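PDB 3LFJ: phosphotransferase system, mannose/fructose/N-acetylgalactosamine-specific component IIB from Thermoanaerobacter tengcongensis, which probably takes part in phosphate transfer from a phosphohistidine protein to sugar during its uptake, as the cytoplasmic IIB component of the phosphotransferase system. Local coordinates for residues R32-G36 against Q37-R41; A71-P74 against G75-V78. All coordinates share one frame; numbering follows the deposited sequence. Where two conformers were deposited one is given.

How the interactions relate
Both examples are tight chain reversals between elements of one parallel-sheet fold, and they differ in what each turn leads into. Interaction 1 starts helix 38-43 after strand 22-30 and is partly buried: its apolar side chains face inward while an imidazole and a water-bridged carbonyl supply its polar groups. Interaction 2 lies nearer the surface, between helix 62-70 and edge strand 78-81, and is built from prolines, alanine, valines and a glycine, with no polar side chain in the contact. In both, a water extends the grip of the turn carbonyl. The two turns also pack together, Ile34 against Ala71 and Val78, and Met39 and Thr40 against Pro73.

Interaction 1: residues R32-G36 against Q37-R41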
ATOM      1  N   ARG A  32      -9.770   1.187   1.449  1.00 15.04           N
ATOM      2  CA  ARG A  32     -10.616   0.355   2.277  0.53 16.38           C
ATOM      3  C   ARG A  32      -9.870  -0.771   3.012  1.00 16.22           C
ATOM      4  O   ARG A  32     -10.437  -1.581   3.716  1.00 15.07           O
ATOM      5  CB  ARG A  32     -11.861  -0.110   1.518  0.53 19.11           C
ATOM      6  CG  ARG A  32     -12.823   1.030   1.272  0.53 20.71           C
ATOM      7  CD  ARG A  32     -13.880   0.647   0.335  0.53 26.60           C
ATOM      8  NE  ARG A  32     -14.435  -0.650   0.633  0.53 32.50           N
ATOM      9  CZ  ARG A  32     -14.461  -1.702  -0.197  0.53 23.00           C
ATOM     10  NH1 ARG A  32     -13.940  -1.741  -1.448  0.53 17.55           N
ATOM     11  NH2 ARG A  32     -15.011  -2.748   0.282  0.53 24.41           N
ATOM     12  N   LEU A  33      -8.541  -0.718   2.875  1.00 15.31           N
ATOM     13  CA  LEU A  33      -7.639  -1.593   3.656  1.00 14.97           C
ATOM     14  C   LEU A  33      -7.978  -3.082   3.582  1.00 15.04           C
ATOM     15  O   LEU A  33      -7.905  -3.670   2.513  1.00 15.56           O
ATOM     16  CB  LEU A  33      -7.497  -1.088   5.105  1.00 14.38           C
ATOM     17  CG  LEU A  33      -6.866   0.313   5.175  1.00 15.54           C
ATOM     18  CD1 LEU A  33      -7.008   0.947   6.563  1.00 19.07           C
ATOM     19  CD2 LEU A  33      -5.415   0.321   4.687  1.00 14.70           C
ATOM     20  N   ILE A  34      -8.322  -3.696   4.715  1.00 14.72           N
ATOM     21  CA  ILE A  34      -8.687  -5.102   4.715  1.00 16.26           C
ATOM     22  C   ILE A  34     -10.202  -5.218   4.585  1.00 16.52           C
ATOM     23  O   ILE A  34     -10.940  -4.933   5.525  1.00 20.31           O
ATOM     24  CB  ILE A  34      -8.170  -5.809   5.970  1.00 14.81           C
ATOM     25  CG1 ILE A  34      -6.653  -5.624   6.099  1.00 16.37           C
ATOM     26  CG2 ILE A  34      -8.510  -7.298   5.887  1.00 16.15           C
ATOM     27  CD1 ILE A  34      -6.051  -6.378   7.285  1.00 16.22           C
ATOM     28  N   HIS A  35     -10.649  -5.607   3.395  1.00 16.70           N
ATOM     29  CA  HIS A  35     -12.077  -5.683   3.107  1.00 16.35           C
ATOM     30  C   HIS A  35     -12.396  -6.890   2.230  1.00 19.60           C
ATOM     31  O   HIS A  35     -11.614  -7.262   1.361  1.00 17.92           O
ATOM     32  CB  HIS A  35     -12.547  -4.394   2.410  1.00 17.66           C
ATOM     33  CG  HIS A  35     -11.861  -4.130   1.104  1.00 15.69           C
ATOM     34  ND1 HIS A  35     -12.405  -4.493  -0.112  1.00 18.43           N
ATOM     35  CD2 HIS A  35     -10.662  -3.569   0.825  1.00 15.87           C
ATOM     36  CE1 HIS A  35     -11.581  -4.137  -1.083  1.00 17.17           C
ATOM     37  NE2 HIS A  35     -10.511  -3.583  -0.539  1.00 16.53           N
ATOM     38  N   GLY A  36     -13.567  -7.482   2.451  1.00 21.03           N
ATOM     39  CA  GLY A  36     -13.967  -8.653   1.689  1.00 24.05           C
ATOM     40  C   GLY A  36     -12.898  -9.739   1.705  1.00 21.74           C
ATOM     41  O   GLY A  36     -12.272  -9.996   2.733  1.00 23.83           O
ATOM     42  N   GLN A  37     -12.686 -10.371   0.557  1.00 21.18           N
ATOM     43  CA  GLN A  37     -11.688 -11.432   0.446  1.00 23.31           C
ATOM     44  C   GLN A  37     -10.399 -10.939  -0.202  1.00 24.33           C
ATOM     45  O   GLN A  37      -9.493 -11.720  -0.480  1.00 21.48           O
ATOM     46  CB  GLN A  37     -12.246 -12.590  -0.386  1.00 29.23           C
ATOM     47  CG  GLN A  37     -13.395 -13.320   0.271  1.00 33.98           C
ATOM     48  CD  GLN A  37     -13.007 -13.897   1.611  1.00 39.03           C
ATOM     49  OE1 GLN A  37     -13.595 -13.559   2.639  1.00 50.45           O
ATOM     50  NE2 GLN A  37     -12.000 -14.763   1.613  1.00 37.43           N
ATOM     51  N   VAL A  38     -10.317  -9.640  -0.459  1.00 19.54           N
ATOM     52  CA  VAL A  38      -9.218  -9.101  -1.246  1.00 18.94           C
ATOM     53  C   VAL A  38      -7.840  -9.452  -0.678  1.00 19.57           C
ATOM     54  O   VAL A  38      -6.961  -9.930  -1.397  1.00 19.00           O
ATOM     55  CB  VAL A  38      -9.383  -7.574  -1.407  1.00 21.65           C
ATOM     56  CG1 VAL A  38      -8.148  -6.944  -2.012  1.00 26.57           C
ATOM     57  CG2 VAL A  38     -10.613  -7.281  -2.264  1.00 23.34           C
ATOM     58  N   MET A  39      -7.640  -9.217   0.612  1.00 18.79           N
ATOM     59  CA  MET A  39      -6.331  -9.477   1.185  1.00 17.59           C
ATOM     60  C   MET A  39      -6.067 -10.965   1.360  1.00 20.68           C
ATOM     61  O   MET A  39      -4.919 -11.388   1.415  1.00 21.01           O
ATOM     62  CB  MET A  39      -6.136  -8.725   2.506  1.00 18.67           C
ATOM     63  CG  MET A  39      -5.830  -7.243   2.304  1.00 18.62           C
ATOM     64  SD  MET A  39      -4.411  -6.918   1.255  1.00 18.52           S
ATOM     65  CE  MET A  39      -3.125  -7.639   2.260  1.00 21.36           C
ATOM     66  N   THR A  40      -7.126 -11.762   1.464  1.00 19.93           N
ATOM     67  CA  THR A  40      -6.949 -13.203   1.533  1.00 22.71           C
ATOM     68  C   THR A  40      -6.343 -13.674   0.215  1.00 22.90           C
ATOM     69  O   THR A  40      -5.408 -14.482   0.199  1.00 26.81           O
ATOM     70  CB  THR A  40      -8.281 -13.898   1.838  1.00 23.90           C
ATOM     71  OG1 THR A  40      -8.744 -13.466   3.126  1.00 28.23           O
ATOM     72  CG2 THR A  40      -8.113 -15.412   1.844  1.00 26.99           C
ATOM     73  N   ARG A  41      -6.835 -13.122  -0.892  1.00 19.15           N
ATOM     74  CA  ARG A  41      -6.258 -13.408  -2.198  1.00 18.92           C
ATOM     75  C   ARG A  41      -4.799 -12.954  -2.303  1.00 21.46           C
ATOM     76  O   ARG A  41      -3.932 -13.720  -2.702  1.00 23.08           O
ATOM     77  CB  ARG A  41      -7.096 -12.786  -3.321  1.00 22.82           C
ATOM     78  CG  ARG A  41      -8.552 -13.226  -3.320  1.00 28.41           C
ATOM     79  CD  ARG A  41      -9.248 -12.764  -4.593  1.00 35.93           C
ATOM     80  NE  ARG A  41     -10.667 -13.095  -4.572  1.00 51.33           N
ATOM     81  CZ  ARG A  41     -11.161 -14.268  -4.952  1.00 59.31           C
ATOM     82  NH1 ARG A  41     -10.347 -15.221  -5.390  1.00 59.14           N
ATOM     83  NH2 ARG A  41     -12.468 -14.486  -4.895  1.00 62.71           N
TER
HETATM   84  O   HOH W   1      -9.379  -8.695   2.783  1.00 20.02           O
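Val38 folds back onto His35 between strand 22-30 and helix 38-43, its backbone N donating to His35 O at 3.3 Å in the carbonyl plane. This bond closes a type II' beta turn from His35 to Val38. Gly36 takes the second position, with phi at 52°; a beta carbon there would fall against the backbone N of Gln37. A water donates to the same oxygen and accepts from Met39 N at 2.8 Å, so two bonds hold His35 O and a first-turn amide of the helix is satisfied. Gln37 is the N-cap. Met39, with CG beside its own backbone N, lays that atom 4.2 Å from Ile34 CG1, on the side lined by Phe101 and Ile51.

With its CG between backbone N and carbonyl carbon (chi1 60°), the His35 ring offers one face to Val38 CB, off-centre, while CE1 meets Val38 CG2 at 3.5 Å. Its NE2 is hydrogen-bonded to Asp30. Were His35 replaced by an alanine, Asp30 would probably lose its imidazole partner and Val38 CG2 the ring it packs against. In sorbose-type IIB proteins the phosphorylated histidine sits in the loop after the first strand, consistent with His35; the bond to Asp30 and the packing of Val38 probably help to orient the imidazole.

Interaction 2: residues A71-P74 against G75-V78; sequences AAPP and GVKV
Pro73 and Val76 cross at a slant over the mouth of a turn, the pyrrolidine presenting CB to one branch of the valine. Val76 CG2 lies 3.6 Å from Pro73 CB, and this is the branch anti to the carbonyl carbon, beside the valine's own backbone N; CG1 swings to the other side, anti to that N (chi1 178°). The backbone of the turn itself sets Val76 CB 3.5 Å from Pro73 O. Below these side chains the backbone closes a type II beta turn with Pro74 and Gly75 at its corners, the classic Pro-Gly pairing. Pro74 supplies the negative phi of the first corner, and Gly75 the positive phi (76°) of the second, where a beta carbon would run into Pro74 O.

The turn belongs to a beta-alpha-beta unit, strand 50-54, helix 62-70 and strand 78-81, and returns the chain from the helix to the sheet edge, where Lys77 already pairs by backbone with Ile51. Val76 N donates to Pro73 O at 3.1 Å, but from 37° out of the carbonyl plane. A water donates both to that oxygen and to Val76 O, the latter at 2.6 Å, bridging the two arms.

Two residues further on, Val78 also turns its side chain toward 71-74, and its CG2 presses on Ala72 CB at 3.3 Å, tighter than ordinary van der Waals packing. Beyond this, Pro73 and Val76 both reach Met43 of helix 38-43 and Ile51 of strand 50-54.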
ATOM      1  N   ALA A  71     -10.976  -9.151  10.175  1.00 19.12           N
ATOM      2  CA  ALA A  71     -11.207  -9.356   8.749  1.00 18.92           C
ATOM      3  C   ALA A  71      -9.997  -9.958   8.047  1.00 18.50           C
ATOM      4  O   ALA A  71     -10.048 -10.276   6.850  1.00 20.39           O
ATOM      5  CB  ALA A  71     -11.585  -8.028   8.084  1.00 21.36           C
ATOM      6  N   ALA A  72      -8.914 -10.112   8.796  1.00 18.97           N
ATOM      7  CA  ALA A  72      -7.651 -10.558   8.231  1.00 21.06           C
ATOM      8  C   ALA A  72      -7.777 -11.989   7.739  1.00 18.88           C
ATOM      9  O   ALA A  72      -8.612 -12.752   8.247  1.00 21.64           O
ATOM     10  CB  ALA A  72      -6.558 -10.468   9.262  1.00 26.29           C
ATOM     11  N   PRO A  73      -6.936 -12.356   6.767  1.00 20.37           N
ATOM     12  CA  PRO A  73      -6.925 -13.734   6.265  1.00 22.75           C
ATOM     13  C   PRO A  73      -6.604 -14.702   7.392  1.00 26.50           C
ATOM     14  O   PRO A  73      -5.795 -14.396   8.264  1.00 21.97           O
ATOM     15  CB  PRO A  73      -5.780 -13.726   5.248  1.00 20.80           C
ATOM     16  CG  PRO A  73      -5.622 -12.266   4.869  1.00 25.48           C
ATOM     17  CD  PRO A  73      -5.915 -11.518   6.113  1.00 22.11           C
ATOM     18  N   PRO A  74      -7.236 -15.880   7.379  1.00 29.14           N
ATOM     19  CA  PRO A  74      -6.884 -16.876   8.389  1.00 29.45           C
ATOM     20  C   PRO A  74      -5.379 -17.105   8.421  1.00 24.17           C
ATOM     21  O   PRO A  74      -4.756 -17.270   7.366  1.00 26.07           O
ATOM     22  CB  PRO A  74      -7.596 -18.137   7.893  1.00 30.74           C
ATOM     23  CG  PRO A  74      -8.759 -17.630   7.119  1.00 33.44           C
ATOM     24  CD  PRO A  74      -8.329 -16.326   6.497  1.00 33.20           C
ATOM     25  N   GLY A  75      -4.809 -17.109   9.622  1.00 28.95           N
ATOM     26  CA  GLY A  75      -3.397 -17.406   9.792  1.00 33.16           C
ATOM     27  C   GLY A  75      -2.434 -16.296   9.401  1.00 32.54           C
ATOM     28  O   GLY A  75      -1.235 -16.536   9.239  1.00 33.96           O
ATOM     29  N   VAL A  76      -2.950 -15.083   9.236  1.00 25.25           N
ATOM     30  CA  VAL A  76      -2.103 -13.944   8.880  1.00 23.38           C
ATOM     31  C   VAL A  76      -2.192 -12.870   9.951  1.00 19.88           C
ATOM     32  O   VAL A  76      -3.277 -12.371  10.248  1.00 23.10           O
ATOM     33  CB  VAL A  76      -2.520 -13.337   7.526  1.00 22.71           C
ATOM     34  CG1 VAL A  76      -1.664 -12.115   7.193  1.00 23.07           C
ATOM     35  CG2 VAL A  76      -2.394 -14.366   6.417  1.00 22.25           C
ATOM     36  N   LYS A  77      -1.049 -12.517  10.531  1.00 20.80           N
ATOM     37  CA  LYS A  77      -0.994 -11.474  11.552  1.00 20.50           C
ATOM     38  C   LYS A  77      -1.171 -10.096  10.926  1.00 21.37           C
ATOM     39  O   LYS A  77      -0.689  -9.844   9.820  1.00 19.28           O
ATOM     40  CB  LYS A  77       0.351 -11.519  12.284  1.00 25.09           C
ATOM     41  N   VAL A  78      -1.859  -9.221  11.650  1.00 18.15           N
ATOM     42  CA  VAL A  78      -2.023  -7.824  11.251  1.00 16.47           C
ATOM     43  C   VAL A  78      -1.465  -6.931  12.342  1.00 17.55           C
ATOM     44  O   VAL A  78      -1.803  -7.089  13.511  1.00 19.89           O
ATOM     45  CB  VAL A  78      -3.506  -7.477  11.076  1.00 21.15           C
ATOM     46  CG1 VAL A  78      -3.678  -5.977  10.783  1.00 21.12           C
ATOM     47  CG2 VAL A  78      -4.115  -8.317   9.970  1.00 21.90           C
TER
HETATM   48  O   HOH W   2      -5.516 -13.393  11.052  1.00 33.09           O